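Putative tetR-family transcriptional regulatory protein (Streptomyces coelicolor, PDB 2DG8) probably acts as a TetR-family transcriptional regulator that binds DNA through a helix-turn-helix motif and works as a dimer. Local coordinates at residues R130-L135 with T143-D148; D91-L96 with A149-L154; R13-T18 with R58-R63; Q108-L113 with E122-W127. All coordinates share one frame; numbering follows the deposited sequence.

Contact 1 (R130-L135 with T143-D148); sequences RSRVHL and TARQLD
Arg132 and Arg145 stack their guanidinium groups across two successive helices, 121-135 and 141-159, of the TetR-like C-terminal domain. The group centres lie 3.7 Å apart and the planes are 29° apart. Arg145 NH2 sits over one face of the Arg132 group, toward its rim. It comes within 3.1 Å of Arg132 NH1, but both are donors, so no bond forms. The like charges would tend to repel. A water lies in plane at the edge of the Arg132 group. It accepts from Arg132 NH2 and donates to Asp148 OD1, 2.7 Å from the water oxygen. This nearby negative charge probably eases the repulsion. Farther in, Leu135 CB meets Ala144 CB at 4.0 Å, and Leu135 CD2 rests on Asp148 CB. Asp148 also packs on His157 of the second subunit. Asp148 CG is anti to the backbone N (chi1 -162°) and lies near Ser131 CB. The Ser131 OG is bonded to Trp127 O. Ser131 CB lies 3.7 Å from Asp148 OD2.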
loop_
_atom_site.group_PDB
_atom_site.type_symbol
_atom_site.label_atom_id
_atom_site.label_comp_id
_atom_site.label_asym_id
_atom_site.label_seq_id
_atom_site.Cartn_x
_atom_site.Cartn_y
_atom_site.Cartn_z
ATOM N N ARG A 130 10.651 -7.084 -11.670
ATOM C CA ARG A 130 11.144 -6.183 -12.708
ATOM C C ARG A 130 11.752 -4.920 -12.091
ATOM O O ARG A 130 12.725 -4.359 -12.611
ATOM C CB ARG A 130 10.002 -5.836 -13.661
ATOM C CG ARG A 130 9.369 -7.074 -14.280
ATOM C CD ARG A 130 9.292 -6.953 -15.789
ATOM N NE ARG A 130 8.253 -6.019 -16.210
ATOM C CZ ARG A 130 8.259 -5.377 -17.373
ATOM N NH1 ARG A 130 7.273 -4.550 -17.678
ATOM N NH2 ARG A 130 9.263 -5.544 -18.225
ATOM N N SER A 131 11.175 -4.474 -10.981
ATOM C CA SER A 131 11.699 -3.302 -10.285
ATOM C C SER A 131 13.128 -3.630 -9.858
ATOM O O SER A 131 14.060 -2.855 -10.084
ATOM C CB SER A 131 10.863 -3.002 -9.039
ATOM O OG SER A 131 9.525 -2.703 -9.379
ATOM N N ARG A 132 13.289 -4.803 -9.251
ATOM C CA ARG A 132 14.594 -5.235 -8.769
ATOM C C ARG A 132 15.622 -5.365 -9.881
ATOM O O ARG A 132 16.807 -5.121 -9.663
ATOM C CB ARG A 132 14.476 -6.564 -8.013
ATOM C CG ARG A 132 13.670 -6.475 -6.724
ATOM C CD ARG A 132 13.999 -7.646 -5.795
ATOM N NE ARG A 132 13.841 -8.944 -6.447
ATOM C CZ ARG A 132 12.694 -9.610 -6.536
ATOM N NH1 ARG A 132 12.659 -10.784 -7.153
ATOM N NH2 ARG A 132 11.585 -9.113 -5.998
ATOM N N VAL A 133 15.178 -5.746 -11.073
ATOM C CA VAL A 133 16.104 -5.882 -12.187
ATOM C C VAL A 133 16.839 -4.553 -12.377
ATOM O O VAL A 133 18.072 -4.501 -12.331
ATOM C CB VAL A 133 15.364 -6.272 -13.497
ATOM C CG1 VAL A 133 16.334 -6.274 -14.667
ATOM C CG2 VAL A 133 14.736 -7.659 -13.348
ATOM N N HIS A 134 16.086 -3.474 -12.567
ATOM C CA HIS A 134 16.700 -2.162 -12.763
ATOM C C HIS A 134 17.520 -1.714 -11.562
ATOM O O HIS A 134 18.495 -0.981 -11.708
ATOM C CB HIS A 134 15.638 -1.111 -13.070
ATOM C CG HIS A 134 14.881 -1.379 -14.334
ATOM N ND1 HIS A 134 13.598 -1.881 -14.339
ATOM C CD2 HIS A 134 15.251 -1.269 -15.630
ATOM C CE1 HIS A 134 13.209 -2.071 -15.589
ATOM N NE2 HIS A 134 14.194 -1.709 -16.389
ATOM N N LEU A 135 17.123 -2.153 -10.375
ATOM C CA LEU A 135 17.837 -1.783 -9.164
ATOM C C LEU A 135 19.170 -2.525 -9.128
ATOM O O LEU A 135 20.184 -1.983 -8.688
ATOM C CB LEU A 135 16.999 -2.142 -7.940
ATOM C CG LEU A 135 16.386 -1.089 -7.012
ATOM C CD1 LEU A 135 16.151 0.270 -7.669
ATOM C CD2 LEU A 135 15.107 -1.684 -6.493
ATOM N N THR A 143 20.779 -6.085 -1.484
ATOM C CA THR A 143 20.458 -4.698 -1.179
ATOM C C THR A 143 19.333 -4.218 -2.092
ATOM O O THR A 143 18.458 -3.458 -1.673
ATOM C CB THR A 143 21.687 -3.780 -1.336
ATOM O OG1 THR A 143 21.964 -3.577 -2.723
ATOM C CG2 THR A 143 22.893 -4.411 -0.684
ATOM N N ALA A 144 19.355 -4.673 -3.338
ATOM C CA ALA A 144 18.323 -4.293 -4.295
ATOM C C ALA A 144 16.945 -4.697 -3.770
ATOM O O ALA A 144 15.969 -3.970 -3.959
ATOM C CB ALA A 144 18.584 -4.945 -5.637
ATOM N N ARG A 145 16.870 -5.848 -3.109
ATOM C CA ARG A 145 15.606 -6.320 -2.562
ATOM C C ARG A 145 15.217 -5.477 -1.348
ATOM O O ARG A 145 14.060 -5.070 -1.209
ATOM C CB ARG A 145 15.706 -7.793 -2.159
ATOM C CG ARG A 145 14.384 -8.377 -1.673
ATOM C CD ARG A 145 14.472 -9.880 -1.439
ATOM N NE ARG A 145 14.480 -10.652 -2.680
ATOM C CZ ARG A 145 13.395 -11.190 -3.242
ATOM N NH1 ARG A 145 12.200 -11.042 -2.679
ATOM N NH2 ARG A 145 13.508 -11.895 -4.362
ATOM N N GLN A 146 16.182 -5.226 -0.464
ATOM C CA GLN A 146 15.921 -4.408 0.717
ATOM C C GLN A 146 15.523 -2.992 0.272
ATOM O O GLN A 146 14.607 -2.381 0.831
ATOM C CB GLN A 146 17.169 -4.338 1.609
ATOM C CG GLN A 146 17.704 -5.701 2.037
ATOM C CD GLN A 146 19.024 -5.614 2.793
ATOM O OE1 GLN A 146 19.850 -6.527 2.717
ATOM N NE2 GLN A 146 19.223 -4.528 3.537
ATOM N N LEU A 147 16.211 -2.489 -0.748
ATOM C CA LEU A 147 15.946 -1.153 -1.268
ATOM C C LEU A 147 14.552 -1.024 -1.880
ATOM O O LEU A 147 13.882 -0.004 -1.696
ATOM C CB LEU A 147 17.014 -0.774 -2.304
ATOM C CG LEU A 147 16.917 0.621 -2.917
ATOM C CD1 LEU A 147 16.735 1.678 -1.813
ATOM C CD2 LEU A 147 18.179 0.887 -3.739
ATOM N N ASP A 148 14.109 -2.054 -2.597
ATOM C CA ASP A 148 12.780 -2.024 -3.214
ATOM C C ASP A 148 11.709 -1.903 -2.136
ATOM O O ASP A 148 10.709 -1.211 -2.323
ATOM C CB ASP A 148 12.517 -3.290 -4.039
ATOM C CG ASP A 148 11.369 -3.109 -5.037
ATOM O OD1 ASP A 148 10.669 -4.101 -5.348
ATOM O OD2 ASP A 148 11.172 -1.970 -5.520
HETATM O O HOH W 1 11.335 -6.552 -4.377
#

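Contact 2 (D91-L96 with A149-L154); sequences DLVHEL and ALIEGL
Val93, Ile151 and Leu154 meet with no flat group between them. The contact has no ring faces or edges, only aliphatic side chains. It joins helix 82-98 to helix 141-159 inside the TetR-like C-terminal domain. The two segments run in roughly the same direction, at 36°, with axes 9.5 Å apart. Val93 carries the contact by using both of its branches. CG1, anti to the backbone N (chi1 164°), packs 3.9 Å from Leu154 CB. CG2 lies 4.0 Å from Ile151 CG2. An alanine at Val93 would probably open a gap here, leaving Leu154 CB and Ile151 CG2 without the methyl groups that meet them. No hydrogen bond crosses between the segments, so the fit rests on apolar surface. Leu92 also packs on Phe72 and Leu76 of the long helix 53-77. Helix 141-159 also meets the second subunit: Leu150 packs on Leu150 of that chain, and Leu154 on its Ala149. This is consistent with the helical dimer interface of TetR proteins. Two leucines touch Ile151 more loosely. Leu92 CD1 and Leu96 CD1 each stand 4.5 Å from Ile151, the first from its CD1 and the second from its CG2.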
loop_
_atom_site.group_PDB
_atom_site.type_symbol
_atom_site.label_atom_id
_atom_site.label_comp_id
_atom_site.label_asym_id
_atom_site.label_seq_id
_atom_site.Cartn_x
_atom_site.Cartn_y
_atom_site.Cartn_z
ATOM N N ASP A 91 14.753 10.644 -6.238
ATOM C CA ASP A 91 13.899 11.301 -7.219
ATOM C C ASP A 91 12.700 10.419 -7.514
ATOM O O ASP A 91 11.569 10.894 -7.633
ATOM C CB ASP A 91 14.677 11.543 -8.523
ATOM C CG ASP A 91 15.772 12.569 -8.364
ATOM O OD1 ASP A 91 16.647 12.647 -9.251
ATOM O OD2 ASP A 91 15.754 13.303 -7.358
ATOM N N LEU A 92 12.965 9.126 -7.641
ATOM C CA LEU A 92 11.925 8.152 -7.942
ATOM C C LEU A 92 10.875 8.165 -6.831
ATOM O O LEU A 92 9.681 8.219 -7.098
ATOM C CB LEU A 92 12.538 6.759 -8.035
ATOM C CG LEU A 92 12.055 5.723 -9.050
ATOM C CD1 LEU A 92 12.554 4.359 -8.591
ATOM C CD2 LEU A 92 10.547 5.717 -9.173
ATOM N N VAL A 93 11.335 8.099 -5.586
ATOM C CA VAL A 93 10.441 8.086 -4.439
ATOM C C VAL A 93 9.536 9.306 -4.389
ATOM O O VAL A 93 8.333 9.175 -4.170
ATOM C CB VAL A 93 11.225 8.006 -3.113
ATOM C CG1 VAL A 93 10.317 8.389 -1.946
ATOM C CG2 VAL A 93 11.760 6.591 -2.915
ATOM N N HIS A 94 10.108 10.495 -4.578
ATOM C CA HIS A 94 9.286 11.697 -4.525
ATOM C C HIS A 94 8.322 11.809 -5.706
ATOM O O HIS A 94 7.167 12.206 -5.544
ATOM C CB HIS A 94 10.177 12.937 -4.392
ATOM C CG HIS A 94 10.760 13.093 -3.017
ATOM N ND1 HIS A 94 10.626 14.251 -2.282
ATOM C CD2 HIS A 94 11.406 12.215 -2.217
ATOM C CE1 HIS A 94 11.156 14.076 -1.086
ATOM N NE2 HIS A 94 11.637 12.849 -1.019
ATOM N N GLU A 95 8.775 11.426 -6.887
ATOM C CA GLU A 95 7.893 11.487 -8.043
ATOM C C GLU A 95 6.704 10.524 -7.872
ATOM O O GLU A 95 5.560 10.894 -8.102
ATOM C CB GLU A 95 8.661 11.142 -9.320
ATOM C CG GLU A 95 7.798 11.208 -10.570
ATOM C CD GLU A 95 8.576 10.937 -11.847
ATOM O OE1 GLU A 95 9.717 11.439 -11.969
ATOM O OE2 GLU A 95 8.034 10.239 -12.730
ATOM N N LEU A 96 6.977 9.294 -7.450
ATOM C CA LEU A 96 5.916 8.305 -7.276
ATOM C C LEU A 96 4.944 8.657 -6.157
ATOM O O LEU A 96 3.785 8.264 -6.203
ATOM C CB LEU A 96 6.500 6.926 -6.971
ATOM C CG LEU A 96 7.389 6.183 -7.971
ATOM C CD1 LEU A 96 8.007 4.980 -7.252
ATOM C CD2 LEU A 96 6.584 5.735 -9.187
ATOM N N ALA A 149 11.906 -2.582 -1.006
ATOM C CA ALA A 149 10.939 -2.503 0.083
ATOM C C ALA A 149 10.966 -1.112 0.719
ATOM O O ALA A 149 9.934 -0.614 1.179
ATOM C CB ALA A 149 11.235 -3.564 1.140
ATOM N N LEU A 150 12.147 -0.492 0.759
ATOM C CA LEU A 150 12.269 0.846 1.339
ATOM C C LEU A 150 11.554 1.839 0.433
ATOM O O LEU A 150 10.775 2.675 0.900
ATOM C CB LEU A 150 13.744 1.255 1.492
ATOM C CG LEU A 150 14.007 2.660 2.053
ATOM C CD1 LEU A 150 13.424 2.760 3.465
ATOM C CD2 LEU A 150 15.511 2.951 2.078
ATOM N N ILE A 151 11.830 1.748 -0.866
ATOM C CA ILE A 151 11.208 2.634 -1.845
ATOM C C ILE A 151 9.689 2.546 -1.709
ATOM O O ILE A 151 8.982 3.566 -1.724
ATOM C CB ILE A 151 11.633 2.246 -3.295
ATOM C CG1 ILE A 151 13.101 2.612 -3.514
ATOM C CG2 ILE A 151 10.741 2.937 -4.325
ATOM C CD1 ILE A 151 13.650 2.186 -4.855
ATOM N N GLU A 152 9.201 1.320 -1.560
ATOM C CA GLU A 152 7.771 1.076 -1.415
ATOM C C GLU A 152 7.233 1.827 -0.197
ATOM O O GLU A 152 6.248 2.553 -0.288
ATOM C CB GLU A 152 7.518 -0.423 -1.240
ATOM C CG GLU A 152 6.063 -0.816 -1.266
ATOM C CD GLU A 152 5.510 -0.861 -2.678
ATOM O OE1 GLU A 152 6.070 -1.608 -3.512
ATOM O OE2 GLU A 152 4.521 -0.150 -2.952
ATOM N N GLY A 153 7.899 1.640 0.938
ATOM C CA GLY A 153 7.483 2.278 2.173
ATOM C C GLY A 153 7.614 3.792 2.228
ATOM O O GLY A 153 6.728 4.466 2.754
ATOM N N LEU A 154 8.714 4.331 1.702
ATOM C CA LEU A 154 8.932 5.779 1.692
ATOM C C LEU A 154 7.893 6.458 0.809
ATOM O O LEU A 154 7.356 7.504 1.154
ATOM C CB LEU A 154 10.345 6.120 1.177
ATOM C CG LEU A 154 11.544 5.844 2.101
ATOM C CD1 LEU A 154 12.863 6.059 1.349
ATOM C CD2 LEU A 154 11.483 6.760 3.310
#

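Contact 3 (R13-T18 with R58-R63); sequences RILAAT and REAFGR
Arg63 reaches over to Leu15 and Ala16 through two torsions. Its CG is anti to the backbone N (chi1 171°), and the chain bends at chi3 (-88°), which sets NE 3.8 Å from Leu15 CB. One guanidinium face then lies against the backbone of helix 10-25. Ala16 CB is over that face, 3.7 Å from Arg63 NH1, and Ala16 N lies above the plane toward its rim. This is contact through a face, and no hydrogen bond crosses between the segments. Leu15 buries the most surface here. Its CD2 fits between Glu59 and Ala60, 3.7 Å from Glu59 CB and 3.6 Å from Ala60 N. The small side chain of Ala60 lets the backbones come close, with Leu15 CA and Ala60 CA 5.1 Å apart. The segments cross at 79°. They join the first helix of the TetR DNA-binding domain to helix 53-77, which runs on toward the C-terminal domain. Ile14 and Thr18 pack on Ile35 of helix 32-39, so the same segment also meets one helix of the helix-turn-helix region. The carboxylate of Glu59 forms a salt bridge with Arg11. Thr18 CG2 touches Ala60 CB at 4.0 Å. Thr18 OG1 turns back to its own helix and donates to Ile14 O at 2.7 Å, from the face of that carbonyl opposite to Thr18 N.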
loop_
_atom_site.group_PDB
_atom_site.type_symbol
_atom_site.label_atom_id
_atom_site.label_comp_id
_atom_site.label_asym_id
_atom_site.label_seq_id
_atom_site.Cartn_x
_atom_site.Cartn_y
_atom_site.Cartn_z
ATOM N N ARG A 13 -7.107 0.404 -26.342
ATOM C CA ARG A 13 -8.000 1.441 -25.846
ATOM C C ARG A 13 -8.909 0.880 -24.770
ATOM O O ARG A 13 -9.276 1.578 -23.823
ATOM C CB ARG A 13 -8.843 2.014 -26.985
ATOM C CG ARG A 13 -9.006 3.522 -26.921
ATOM C CD ARG A 13 -9.814 4.028 -28.101
ATOM N NE ARG A 13 -9.257 3.561 -29.366
ATOM C CZ ARG A 13 -9.965 2.944 -30.306
ATOM N NH1 ARG A 13 -9.381 2.550 -31.430
ATOM N NH2 ARG A 13 -11.258 2.717 -30.117
ATOM N N ILE A 14 -9.274 -0.386 -24.911
ATOM C CA ILE A 14 -10.138 -1.006 -23.927
ATOM C C ILE A 14 -9.392 -1.101 -22.602
ATOM O O ILE A 14 -9.954 -0.800 -21.548
ATOM C CB ILE A 14 -10.599 -2.404 -24.391
ATOM C CG1 ILE A 14 -11.591 -2.246 -25.552
ATOM C CG2 ILE A 14 -11.244 -3.160 -23.227
ATOM C CD1 ILE A 14 -11.972 -3.543 -26.253
ATOM N N LEU A 15 -8.121 -1.495 -22.666
ATOM C CA LEU A 15 -7.302 -1.622 -21.466
ATOM C C LEU A 15 -7.149 -0.285 -20.752
ATOM O O LEU A 15 -7.281 -0.204 -19.528
ATOM C CB LEU A 15 -5.927 -2.184 -21.822
ATOM C CG LEU A 15 -5.927 -3.659 -22.242
ATOM C CD1 LEU A 15 -4.532 -4.068 -22.655
ATOM C CD2 LEU A 15 -6.420 -4.530 -21.089
ATOM N N ALA A 16 -6.890 0.765 -21.524
ATOM C CA ALA A 16 -6.729 2.102 -20.967
ATOM C C ALA A 16 -8.009 2.577 -20.278
ATOM O O ALA A 16 -7.960 3.126 -19.180
ATOM C CB ALA A 16 -6.335 3.082 -22.071
ATOM N N ALA A 17 -9.150 2.363 -20.928
ATOM C CA ALA A 17 -10.441 2.775 -20.384
ATOM C C ALA A 17 -10.728 2.027 -19.084
ATOM O O ALA A 17 -11.358 2.563 -18.162
ATOM C CB ALA A 17 -11.542 2.502 -21.404
ATOM N N THR A 18 -10.266 0.782 -19.018
ATOM C CA THR A 18 -10.449 -0.037 -17.827
ATOM C C THR A 18 -9.663 0.586 -16.664
ATOM O O THR A 18 -10.146 0.663 -15.535
ATOM C CB THR A 18 -9.944 -1.477 -18.063
ATOM O OG1 THR A 18 -10.580 -2.024 -19.226
ATOM C CG2 THR A 18 -10.269 -2.363 -16.858
ATOM N N ARG A 58 -6.211 -8.591 -15.535
ATOM C CA ARG A 58 -4.810 -8.985 -15.511
ATOM C C ARG A 58 -4.029 -8.199 -16.553
ATOM O O ARG A 58 -2.926 -7.720 -16.274
ATOM C CB ARG A 58 -4.667 -10.491 -15.760
ATOM C CG ARG A 58 -5.287 -11.353 -14.651
ATOM C CD ARG A 58 -5.213 -12.841 -14.972
ATOM N NE ARG A 58 -3.877 -13.394 -14.790
ATOM C CZ ARG A 58 -3.319 -13.629 -13.603
ATOM N NH1 ARG A 58 -3.983 -13.361 -12.484
ATOM N NH2 ARG A 58 -2.092 -14.134 -13.534
ATOM N N GLU A 59 -4.601 -8.048 -17.746
ATOM C CA GLU A 59 -3.917 -7.309 -18.800
ATOM C C GLU A 59 -3.891 -5.811 -18.518
ATOM O O GLU A 59 -2.934 -5.135 -18.887
ATOM C CB GLU A 59 -4.561 -7.574 -20.168
ATOM C CG GLU A 59 -4.506 -9.031 -20.602
ATOM C CD GLU A 59 -4.629 -9.211 -22.112
ATOM O OE1 GLU A 59 -5.133 -10.268 -22.547
ATOM O OE2 GLU A 59 -4.207 -8.306 -22.862
ATOM N N ALA A 60 -4.934 -5.295 -17.866
ATOM C CA ALA A 60 -4.997 -3.873 -17.534
ATOM C C ALA A 60 -3.961 -3.495 -16.476
ATOM O O ALA A 60 -3.214 -2.535 -16.644
ATOM C CB ALA A 60 -6.389 -3.499 -17.043
ATOM N N PHE A 61 -3.929 -4.246 -15.382
ATOM C CA PHE A 61 -2.985 -3.972 -14.305
ATOM C C PHE A 61 -1.563 -4.318 -14.722
ATOM O O PHE A 61 -0.589 -3.801 -14.157
ATOM C CB PHE A 61 -3.378 -4.742 -13.044
ATOM C CG PHE A 61 -4.458 -4.061 -12.230
ATOM C CD1 PHE A 61 -5.638 -4.723 -11.920
ATOM C CD2 PHE A 61 -4.272 -2.767 -11.745
ATOM C CE1 PHE A 61 -6.621 -4.112 -11.137
ATOM C CE2 PHE A 61 -5.247 -2.144 -10.963
ATOM C CZ PHE A 61 -6.427 -2.819 -10.654
ATOM N N GLY A 62 -1.449 -5.198 -15.709
ATOM C CA GLY A 62 -0.142 -5.571 -16.209
ATOM C C GLY A 62 0.388 -4.385 -16.991
ATOM O O GLY A 62 1.580 -4.094 -16.956
ATOM N N ARG A 63 -0.504 -3.698 -17.704
ATOM C CA ARG A 63 -0.112 -2.519 -18.470
ATOM C C ARG A 63 0.326 -1.400 -17.518
ATOM O O ARG A 63 1.325 -0.716 -17.771
ATOM C CB ARG A 63 -1.274 -2.003 -19.325
ATOM C CG ARG A 63 -0.962 -0.662 -19.954
ATOM C CD ARG A 63 -2.199 0.189 -20.186
ATOM N NE ARG A 63 -2.825 -0.068 -21.476
ATOM C CZ ARG A 63 -3.083 0.878 -22.377
ATOM N NH1 ARG A 63 -2.767 2.146 -22.123
ATOM N NH2 ARG A 63 -3.647 0.558 -23.531
#

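Contact 4 (Q108-L113 with E122-W127); sequences QELYTL and ELTHEW
Leu110, Trp127 and Tyr111 carry this buried contact between helices 101-116 and 121-135. Leu110 CD2 lies 3.7 Å from Trp127 CE3, and the two side chains pass alongside, pointing opposite ways. The Tyr111 and Trp127 side chains cross at about a right angle, but the planes of the Tyr111 ring and the six-membered Trp127 ring are tilted by only 38°, an oblique pairing. Tyr111 CE2 is 3.6 Å from Trp127 CZ3. Thr124 CG2 touches both Tyr111 and Leu110. It meets the edge of the Tyr111 ring at CD2, 4.0 Å away, and also Leu110 CG. Tyr111 OH touches the Trp127 ring and is hydrogen-bonded to Glu152. A phenylalanine in place of Tyr111 would probably leave Glu152 OE2 without this hydroxyl partner. Thr124 OG1 is bonded to Leu160 O of the second subunit. The segments, at 125° to each other, belong to the TetR-like C-terminal domain. Trp127 packs further on Thr65, Ile68 and Val69 of helix 53-77, while helix 101-116 presents Gln108 to Tyr111 of the second subunit.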
loop_
_atom_site.group_PDB
_atom_site.type_symbol
_atom_site.label_atom_id
_atom_site.label_comp_id
_atom_site.label_asym_id
_atom_site.label_seq_id
_atom_site.Cartn_x
_atom_site.Cartn_y
_atom_site.Cartn_z
ATOM N N GLN A 108 -2.669 1.356 -5.336
ATOM C CA GLN A 108 -3.392 0.861 -4.169
ATOM C C GLN A 108 -4.536 -0.084 -4.541
ATOM O O GLN A 108 -4.822 -1.029 -3.806
ATOM C CB GLN A 108 -3.914 2.031 -3.326
ATOM C CG GLN A 108 -2.794 2.935 -2.801
ATOM C CD GLN A 108 -1.748 2.173 -1.991
ATOM O OE1 GLN A 108 -0.556 2.437 -2.101
ATOM N NE2 GLN A 108 -2.195 1.235 -1.172
ATOM N N GLU A 109 -5.194 0.159 -5.669
ATOM C CA GLU A 109 -6.280 -0.731 -6.082
ATOM C C GLU A 109 -5.683 -2.109 -6.306
ATOM O O GLU A 109 -6.206 -3.109 -5.818
ATOM C CB GLU A 109 -6.947 -0.241 -7.379
ATOM C CG GLU A 109 -7.911 0.921 -7.195
ATOM C CD GLU A 109 -9.233 0.509 -6.545
ATOM O OE1 GLU A 109 -9.478 -0.706 -6.396
ATOM O OE2 GLU A 109 -10.042 1.399 -6.197
ATOM N N LEU A 110 -4.572 -2.157 -7.036
ATOM C CA LEU A 110 -3.926 -3.429 -7.320
ATOM C C LEU A 110 -3.552 -4.180 -6.051
ATOM O O LEU A 110 -3.803 -5.379 -5.940
ATOM C CB LEU A 110 -2.673 -3.226 -8.179
ATOM C CG LEU A 110 -1.866 -4.508 -8.385
ATOM C CD1 LEU A 110 -2.758 -5.597 -8.942
ATOM C CD2 LEU A 110 -0.698 -4.240 -9.318
ATOM N N TYR A 111 -2.948 -3.478 -5.100
ATOM C CA TYR A 111 -2.547 -4.099 -3.838
ATOM C C TYR A 111 -3.731 -4.702 -3.081
ATOM O O TYR A 111 -3.601 -5.761 -2.470
ATOM C CB TYR A 111 -1.827 -3.077 -2.952
ATOM C CG TYR A 111 -0.457 -2.692 -3.450
ATOM C CD1 TYR A 111 0.253 -1.648 -2.863
ATOM C CD2 TYR A 111 0.137 -3.379 -4.508
ATOM C CE1 TYR A 111 1.522 -1.298 -3.321
ATOM C CE2 TYR A 111 1.391 -3.040 -4.968
ATOM C CZ TYR A 111 2.080 -2.003 -4.376
ATOM O OH TYR A 111 3.323 -1.679 -4.843
ATOM N N THR A 112 -4.882 -4.030 -3.115
ATOM C CA THR A 112 -6.067 -4.540 -2.417
ATOM C C THR A 112 -6.543 -5.790 -3.134
ATOM O O THR A 112 -6.907 -6.779 -2.501
ATOM C CB THR A 112 -7.215 -3.487 -2.376
ATOM O OG1 THR A 112 -6.754 -2.314 -1.700
ATOM C CG2 THR A 112 -8.429 -4.021 -1.611
ATOM N N LEU A 113 -6.513 -5.751 -4.463
ATOM C CA LEU A 113 -6.935 -6.895 -5.265
ATOM C C LEU A 113 -6.039 -8.103 -4.969
ATOM O O LEU A 113 -6.525 -9.213 -4.730
ATOM C CB LEU A 113 -6.879 -6.543 -6.760
ATOM C CG LEU A 113 -7.379 -7.576 -7.781
ATOM C CD1 LEU A 113 -8.817 -8.008 -7.483
ATOM C CD2 LEU A 113 -7.305 -6.958 -9.171
ATOM N N GLU A 122 0.517 -12.786 -8.559
ATOM C CA GLU A 122 1.423 -13.142 -9.651
ATOM C C GLU A 122 1.812 -11.818 -10.305
ATOM O O GLU A 122 2.929 -11.648 -10.797
ATOM C CB GLU A 122 0.714 -14.002 -10.701
ATOM C CG GLU A 122 0.568 -15.462 -10.344
ATOM C CD GLU A 122 -0.215 -16.232 -11.394
ATOM O OE1 GLU A 122 0.087 -16.074 -12.598
ATOM O OE2 GLU A 122 -1.127 -16.994 -11.014
ATOM N N LEU A 123 0.862 -10.888 -10.310
ATOM C CA LEU A 123 1.075 -9.571 -10.885
ATOM C C LEU A 123 2.045 -8.772 -10.023
ATOM O O LEU A 123 3.033 -8.241 -10.523
ATOM C CB LEU A 123 -0.251 -8.814 -10.984
ATOM C CG LEU A 123 -0.815 -8.554 -12.383
ATOM C CD1 LEU A 123 0.142 -7.649 -13.147
ATOM C CD2 LEU A 123 -1.024 -9.873 -13.113
ATOM N N THR A 124 1.761 -8.686 -8.727
ATOM C CA THR A 124 2.635 -7.935 -7.836
ATOM C C THR A 124 4.022 -8.574 -7.748
ATOM O O THR A 124 5.033 -7.873 -7.661
ATOM C CB THR A 124 2.003 -7.790 -6.424
ATOM O OG1 THR A 124 1.484 -9.051 -5.988
ATOM C CG2 THR A 124 0.861 -6.780 -6.456
ATOM N N HIS A 125 4.079 -9.902 -7.799
ATOM C CA HIS A 125 5.359 -10.609 -7.725
ATOM C C HIS A 125 6.217 -10.262 -8.945
ATOM O O HIS A 125 7.418 -10.012 -8.825
ATOM C CB HIS A 125 5.139 -12.125 -7.688
ATOM C CG HIS A 125 6.371 -12.906 -7.345
ATOM N ND1 HIS A 125 6.669 -13.305 -6.058
ATOM C CD2 HIS A 125 7.394 -13.344 -8.118
ATOM C CE1 HIS A 125 7.817 -13.956 -6.054
ATOM N NE2 HIS A 125 8.279 -13.993 -7.293
ATOM N N GLU A 126 5.592 -10.256 -10.119
ATOM C CA GLU A 126 6.287 -9.942 -11.365
ATOM C C GLU A 126 6.673 -8.463 -11.397
ATOM O O GLU A 126 7.684 -8.085 -11.988
ATOM C CB GLU A 126 5.389 -10.286 -12.558
ATOM C CG GLU A 126 5.960 -9.923 -13.918
ATOM C CD GLU A 126 7.246 -10.657 -14.243
ATOM O OE1 GLU A 126 7.621 -11.586 -13.488
ATOM O OE2 GLU A 126 7.880 -10.307 -15.266
ATOM N N TRP A 127 5.862 -7.630 -10.751
ATOM C CA TRP A 127 6.133 -6.194 -10.678
ATOM C C TRP A 127 7.398 -5.984 -9.818
ATOM O O TRP A 127 8.344 -5.311 -10.223
ATOM C CB TRP A 127 4.926 -5.467 -10.048
ATOM C CG TRP A 127 5.008 -3.961 -10.064
ATOM C CD1 TRP A 127 6.006 -3.200 -10.601
ATOM C CD2 TRP A 127 4.067 -3.039 -9.492
ATOM N NE1 TRP A 127 5.751 -1.862 -10.398
ATOM C CE2 TRP A 127 4.570 -1.733 -9.717
ATOM C CE3 TRP A 127 2.851 -3.189 -8.811
ATOM C CZ2 TRP A 127 3.900 -0.581 -9.281
ATOM C CZ3 TRP A 127 2.178 -2.044 -8.378
ATOM C CH2 TRP A 127 2.710 -0.753 -8.615
#

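Contacts 1, 2 and 4 are buried in the C-terminal domain and touch the second subunit. Contact 3 is partly buried in the DNA-binding domain, and no other chain of the assembly touches it. Contact 2 is purely aliphatic. Contact 4 is aromatic and aliphatic. Contact 1 adds stacked arginines and a bridging water to its apolar core, and contact 3 adds an arginine face. Contacts 1 and 2 share helix 141-159 and meet where Leu135 packs on Ile151. Contacts 1 and 4 share helix 121-135. Contacts 3 and 4 link the domains through the Arg58-Glu122 salt bridge and through Phe61, which packs on Leu110 and Leu113.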